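Local coordinates for DUF3822 family protein (Bacteroides thetaiotaomicron VPI-5482, PDB 3HRG) that is of unknown function but adopts an actin-like ATPase fold, which is consistent with, though no proof of, nucleotide binding, at residues 94-108 against 118-130. Numbering follows the deposited sequence. Where two conformers were deposited one is given.
With PEG (di(hydroxyethyl)ether), chain D.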
loop_
_atom_site.group_PDB
_atom_site.type_symbol
_atom_site.label_atom_id
_atom_site.label_comp_id
_atom_site.label_asym_id
_atom_site.label_seq_id
_atom_site.Cartn_x
_atom_site.Cartn_y
_atom_site.Cartn_z
ATOM N N LEU A 94 7.006 7.801 18.070
ATOM C CA LEU A 94 6.324 8.536 17.009
ATOM C C LEU A 94 5.057 7.819 16.571
ATOM O O LEU A 94 3.980 8.417 16.421
ATOM C CB LEU A 94 7.247 8.670 15.797
ATOM C CG LEU A 94 8.422 9.658 15.859
ATOM C CD1 LEU A 94 9.483 9.385 14.784
ATOM C CD2 LEU A 94 7.887 11.063 15.758
ATOM N N PHE A 95 5.191 6.517 16.346
ATOM C CA PHE A 95 4.065 5.712 15.908
ATOM C C PHE A 95 2.911 5.729 16.905
ATOM O O PHE A 95 1.742 5.959 16.514
ATOM C CB PHE A 95 4.548 4.287 15.634
ATOM C CG PHE A 95 3.493 3.389 15.035
ATOM C CD1 PHE A 95 3.217 3.437 13.679
ATOM C CD2 PHE A 95 2.772 2.513 15.828
ATOM C CE1 PHE A 95 2.265 2.587 13.117
ATOM C CE2 PHE A 95 1.813 1.689 15.283
ATOM C CZ PHE A 95 1.561 1.726 13.903
ATOM N N TYR A 96 3.220 5.497 18.177
ATOM C CA TYR A 96 2.179 5.487 19.235
ATOM C C TYR A 96 1.639 6.868 19.676
ATOM O O TYR A 96 0.688 6.911 20.460
ATOM C CB TYR A 96 2.531 4.516 20.392
ATOM C CG TYR A 96 2.502 3.076 19.874
ATOM C CD1 TYR A 96 1.315 2.510 19.358
ATOM C CD2 TYR A 96 3.631 2.289 19.890
ATOM C CE1 TYR A 96 1.281 1.215 18.875
ATOM C CE2 TYR A 96 3.603 0.958 19.402
ATOM C CZ TYR A 96 2.418 0.438 18.888
ATOM O OH TYR A 96 2.349 -0.870 18.397
ATOM N N HIS A 97 2.267 7.952 19.214
ATOM C CA HIS A 97 1.712 9.299 19.383
ATOM C C HIS A 97 0.715 9.587 18.208
ATOM O O HIS A 97 0.042 10.604 18.188
ATOM C CB HIS A 97 2.788 10.384 19.549
ATOM C CG HIS A 97 3.277 10.525 20.961
ATOM N ND1 HIS A 97 2.491 11.061 21.959
ATOM C CD2 HIS A 97 4.472 10.238 21.536
ATOM C CE1 HIS A 97 3.170 11.063 23.095
ATOM N NE2 HIS A 97 4.377 10.575 22.863
ATOM N N ASN A 98 0.641 8.695 17.229
ATOM C CA ASN A 98 -0.317 8.799 16.115
ATOM C C ASN A 98 -1.334 7.664 16.016
ATOM O O ASN A 98 -2.324 7.814 15.292
ATOM C CB ASN A 98 0.462 8.896 14.809
ATOM C CG ASN A 98 1.123 10.261 14.625
ATOM O OD1 ASN A 98 0.459 11.247 14.293
ATOM N ND2 ASN A 98 2.409 10.324 14.841
ATOM N N HIS A 99 -1.077 6.523 16.673
ATOM C CA HIS A 99 -1.978 5.365 16.636
ATOM C C HIS A 99 -2.163 4.834 18.051
ATOM O O HIS A 99 -1.257 4.904 18.870
ATOM C CB HIS A 99 -1.405 4.272 15.747
ATOM C CG HIS A 99 -1.156 4.720 14.339
ATOM N ND1 HIS A 99 -2.151 4.772 13.392
ATOM C CD2 HIS A 99 -0.033 5.149 13.729
ATOM C CE1 HIS A 99 -1.658 5.256 12.268
ATOM N NE2 HIS A 99 -0.367 5.463 12.435
ATOM N N GLN A 100 -3.331 4.258 18.313
ATOM C CA GLN A 100 -3.652 3.699 19.613
ATOM C C GLN A 100 -2.715 2.539 19.918
ATOM O O GLN A 100 -2.400 1.736 19.021
ATOM C CB GLN A 100 -5.119 3.232 19.640
ATOM C CG GLN A 100 -5.553 2.576 20.943
ATOM C CD GLN A 100 -7.043 2.243 21.005
ATOM O OE1 GLN A 100 -7.804 2.536 20.083
ATOM N NE2 GLN A 100 -7.459 1.626 22.102
ATOM N N LYS A 101 -2.251 2.443 21.163
ATOM C CA LYS A 101 -1.371 1.345 21.579
ATOM C C LYS A 101 -2.051 0.003 21.341
ATOM O O LYS A 101 -3.279 -0.082 21.375
ATOM C CB LYS A 101 -0.949 1.459 23.058
ATOM C CG LYS A 101 0.069 2.569 23.364
ATOM C CD LYS A 101 0.434 2.618 24.879
ATOM N N ARG A 102 -1.240 -1.026 21.091
ATOM C CA ARG A 102 -1.739 -2.364 20.803
ATOM C C ARG A 102 -0.662 -3.378 21.176
ATOM O O ARG A 102 0.456 -3.314 20.676
ATOM C CB ARG A 102 -2.084 -2.410 19.327
ATOM C CG ARG A 102 -2.671 -3.662 18.854
ATOM C CD ARG A 102 -3.016 -3.568 17.407
ATOM N NE ARG A 102 -4.126 -2.660 17.100
ATOM C CZ ARG A 102 -4.770 -2.648 15.928
ATOM N NH1 ARG A 102 -4.428 -3.464 14.939
ATOM N NH2 ARG A 102 -5.784 -1.834 15.746
ATOM N N GLU A 103 -0.994 -4.338 22.025
ATOM C CA GLU A 103 0.006 -5.306 22.502
ATOM C C GLU A 103 0.514 -6.316 21.454
ATOM O O GLU A 103 1.724 -6.544 21.381
ATOM C CB GLU A 103 -0.523 -6.034 23.749
ATOM C CG GLU A 103 0.516 -6.865 24.554
ATOM C CD GLU A 103 1.613 -6.026 25.243
ATOM O OE1 GLU A 103 1.618 -4.772 25.154
ATOM O OE2 GLU A 103 2.482 -6.641 25.910
ATOM N N ASN A 104 -0.345 -6.879 20.606
ATOM C CA ASN A 104 0.148 -7.869 19.647
ATOM C C ASN A 104 0.591 -7.212 18.339
ATOM O O ASN A 104 0.226 -7.672 17.257
ATOM C CB ASN A 104 -0.901 -8.955 19.386
ATOM C CG ASN A 104 -0.283 -10.228 18.758
ATOM O OD1 ASN A 104 0.569 -10.889 19.391
ATOM N ND2 ASN A 104 -0.727 -10.588 17.549
ATOM N N GLU A 105 1.349 -6.112 18.439
ATOM C CA GLU A 105 1.826 -5.376 17.268
ATOM C C GLU A 105 3.320 -5.097 17.351
ATOM O O GLU A 105 3.823 -4.758 18.399
ATOM C CB GLU A 105 1.080 -4.037 17.130
ATOM C CG GLU A 105 1.475 -3.194 15.908
ATOM C CD GLU A 105 0.591 -1.980 15.740
ATOM O OE1 GLU A 105 0.431 -1.171 16.693
ATOM O OE2 GLU A 105 0.034 -1.811 14.624
ATOM N N ILE A 106 4.003 -5.253 16.226
ATOM C CA ILE A 106 5.416 -4.929 16.071
ATOM C C ILE A 106 5.489 -3.667 15.180
ATOM O O ILE A 106 4.751 -3.565 14.191
ATOM C CB ILE A 106 6.188 -6.097 15.425
ATOM C CG1 ILE A 106 6.308 -7.252 16.414
ATOM C CG2 ILE A 106 7.584 -5.690 14.996
ATOM C CD1 ILE A 106 7.015 -8.447 15.796
ATOM N N VAL A 107 6.357 -2.727 15.522
ATOM C CA VAL A 107 6.553 -1.517 14.721
ATOM C C VAL A 107 7.836 -1.657 13.884
ATOM O O VAL A 107 8.898 -1.951 14.425
ATOM C CB VAL A 107 6.607 -0.283 15.590
ATOM C CG1 VAL A 107 6.898 0.963 14.709
ATOM C CG2 VAL A 107 5.282 -0.121 16.383
HETATM N N MSE A 108 7.709 -1.460 12.568
HETATM C CA MSE A 108 8.805 -1.539 11.614
HETATM C C MSE A 108 8.850 -0.232 10.845
HETATM O O MSE A 108 7.978 0.604 11.022
HETATM C CB MSE A 108 8.532 -2.640 10.612
HETATM C CG MSE A 108 8.021 -3.919 11.216
HETATM SE SE MSE A 108 8.024 -5.318 9.914
HETATM C CE MSE A 108 9.979 -5.503 9.766
ATOM N N VAL A 118 10.327 8.541 5.534
ATOM C CA VAL A 118 10.286 7.237 6.203
ATOM C C VAL A 118 8.870 6.909 6.503
ATOM O O VAL A 118 8.116 7.777 6.906
ATOM C CB VAL A 118 11.074 7.280 7.515
ATOM C CG1 VAL A 118 10.973 5.913 8.302
ATOM C CG2 VAL A 118 12.492 7.656 7.237
ATOM N N ILE A 119 8.491 5.647 6.310
ATOM C CA ILE A 119 7.172 5.163 6.637
ATOM C C ILE A 119 7.364 4.181 7.805
ATOM O O ILE A 119 8.095 3.189 7.660
ATOM C CB ILE A 119 6.517 4.411 5.469
ATOM C CG1 ILE A 119 6.317 5.346 4.256
ATOM C CG2 ILE A 119 5.147 3.773 5.921
ATOM C CD1 ILE A 119 5.307 6.452 4.496
ATOM N N ILE A 120 6.759 4.512 8.956
ATOM C CA ILE A 120 6.767 3.707 10.172
ATOM C C ILE A 120 5.424 2.984 10.147
ATOM O O ILE A 120 4.404 3.619 9.915
ATOM C CB ILE A 120 6.920 4.547 11.433
ATOM C CG1 ILE A 120 8.132 5.489 11.352
ATOM C CG2 ILE A 120 7.039 3.626 12.628
ATOM C CD1 ILE A 120 8.174 6.593 12.492
ATOM N N PHE A 121 5.427 1.657 10.325
ATOM C CA PHE A 121 4.199 0.866 10.158
ATOM C C PHE A 121 4.106 -0.314 11.135
ATOM O O PHE A 121 5.094 -0.873 11.574
ATOM C CB PHE A 121 4.065 0.384 8.691
ATOM C CG PHE A 121 5.096 -0.636 8.256
ATOM C CD1 PHE A 121 6.358 -0.241 7.814
ATOM C CD2 PHE A 121 4.803 -1.999 8.270
ATOM C CE1 PHE A 121 7.312 -1.181 7.405
ATOM C CE2 PHE A 121 5.756 -2.937 7.861
ATOM C CZ PHE A 121 7.008 -2.517 7.418
ATOM N N GLY A 122 2.880 -0.675 11.460
ATOM C CA GLY A 122 2.647 -1.763 12.384
ATOM C C GLY A 122 2.326 -3.045 11.642
ATOM O O GLY A 122 1.786 -3.021 10.531
ATOM N N ILE A 123 2.672 -4.158 12.258
ATOM C CA ILE A 123 2.322 -5.460 11.720
ATOM C C ILE A 123 1.927 -6.341 12.904
ATOM O O ILE A 123 2.543 -6.278 13.990
ATOM C CB ILE A 123 3.479 -6.086 10.902
ATOM C CG1 ILE A 123 3.046 -7.410 10.238
ATOM C CG2 ILE A 123 4.715 -6.326 11.791
ATOM C CD1 ILE A 123 4.165 -8.027 9.382
ATOM N N ASP A 124 0.879 -7.139 12.737
ATOM C CA ASP A 124 0.461 -8.036 13.802
ATOM C C ASP A 124 1.639 -8.971 14.149
ATOM O O ASP A 124 2.256 -9.548 13.245
ATOM C CB ASP A 124 -0.752 -8.815 13.345
ATOM C CG ASP A 124 -1.163 -9.846 14.331
ATOM O OD1 ASP A 124 -1.603 -9.511 15.480
ATOM O OD2 ASP A 124 -1.007 -11.004 13.962
ATOM N N LYS A 125 1.946 -9.127 15.426
ATOM C CA LYS A 125 3.097 -9.936 15.846
ATOM C C LYS A 125 2.973 -11.424 15.517
ATOM O O LYS A 125 3.954 -12.044 15.160
ATOM C CB LYS A 125 3.373 -9.749 17.335
ATOM C CG LYS A 125 4.550 -10.518 17.868
ATOM C CD LYS A 125 4.936 -10.012 19.282
ATOM C CE LYS A 125 6.088 -10.839 19.869
ATOM N NZ LYS A 125 6.524 -10.349 21.232
ATOM N N SER A 126 1.787 -11.995 15.694
ATOM C CA SER A 126 1.545 -13.396 15.347
ATOM C C SER A 126 1.808 -13.612 13.846
ATOM O O SER A 126 2.388 -14.623 13.438
ATOM C CB SER A 126 0.103 -13.786 15.648
ATOM O OG SER A 126 -0.170 -13.671 17.021
ATOM N N THR A 127 1.364 -12.652 13.042
ATOM C CA THR A 127 1.576 -12.677 11.585
ATOM C C THR A 127 3.073 -12.598 11.255
ATOM O O THR A 127 3.569 -13.402 10.448
ATOM C CB THR A 127 0.760 -11.577 10.874
ATOM O OG1 THR A 127 -0.615 -11.959 10.890
ATOM C CG2 THR A 127 1.186 -11.428 9.429
ATOM N N TYR A 128 3.773 -11.650 11.875
ATOM C CA TYR A 128 5.224 -11.519 11.695
ATOM C C TYR A 128 5.987 -12.799 12.084
ATOM O O TYR A 128 6.846 -13.262 11.348
ATOM C CB TYR A 128 5.790 -10.311 12.486
ATOM C CG TYR A 128 7.299 -10.337 12.461
ATOM C CD1 TYR A 128 7.984 -9.915 11.329
ATOM C CD2 TYR A 128 8.028 -10.867 13.511
ATOM C CE1 TYR A 128 9.379 -9.979 11.259
ATOM C CE2 TYR A 128 9.415 -10.952 13.440
ATOM C CZ TYR A 128 10.072 -10.490 12.301
ATOM O OH TYR A 128 11.445 -10.550 12.205
ATOM N N THR A 129 5.677 -13.364 13.241
ATOM C CA THR A 129 6.322 -14.594 13.724
ATOM C C THR A 129 6.133 -15.718 12.731
ATOM O O THR A 129 7.067 -16.424 12.396
ATOM C CB THR A 129 5.732 -14.994 15.082
ATOM O OG1 THR A 129 5.906 -13.889 15.993
ATOM C CG2 THR A 129 6.390 -16.267 15.655
ATOM N N PHE A 130 4.914 -15.854 12.227
ATOM C CA PHE A 130 4.642 -16.901 11.271
ATOM C C PHE A 130 5.434 -16.683 9.984
ATOM O O PHE A 130 6.061 -17.609 9.502
ATOM C CB PHE A 130 3.154 -17.011 10.962
ATOM C CG PHE A 130 2.846 -18.047 9.930
ATOM C CD1 PHE A 130 2.842 -19.383 10.264
ATOM C CD2 PHE A 130 2.617 -17.681 8.617
ATOM C CE1 PHE A 130 2.588 -20.352 9.314
ATOM C CE2 PHE A 130 2.354 -18.641 7.651
ATOM C CZ PHE A 130 2.339 -19.975 7.994
HETATM C C1 PEG D . -3.814 8.233 19.089
HETATM O O1 PEG D . -2.555 8.007 19.750
HETATM C C2 PEG D . -3.725 9.282 17.977
HETATM O O2 PEG D . -4.207 10.569 18.383
HETATM C C3 PEG D . -4.452 11.453 17.285
#
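F121 turns its ring between its own backbone N and carbonyl carbon (chi1 68°), and its hydrogen-bonded pairing with M108 sets M108 CB over a face of that ring, 3.5 Å from CZ; chi1 -44° carries M108's chain past the same ring. This pair sits on the antiparallel beta hairpin of strands 105-112 and 117-124, part of a three-stranded sheet in the actin-like fold. The selenium of selenomethionine M108 lies obliquely beside the ring, in the manner of a Met-aromatic contact, and also meets I123 CG2; F140 of strand 139-142 touches both M108 and I123. I106 and I123 pair through two backbone bonds, as do M108 and F121. On the other sheet face V107 CG1 presses tightly on I120 CG2 (3.4 Å), while F95, from helix 91-96, brings its ring edge to I120 O. The carboxylate of E105 reaches across G122, OE2 being 3.4 Å from G122 CA; E105 OE1 accepts from Y96 OH, while OE2 forms a salt bridge with R77. Past strand 117-124, Y128 CD2 of helix 125-134 meets I106 CD1. D124 is that helix's N-cap, its OD2 accepting from T127 N. N104 O receives K125 N from above its carbonyl plane, and N104 ND2 donates to S126 OG at 3.2 Å.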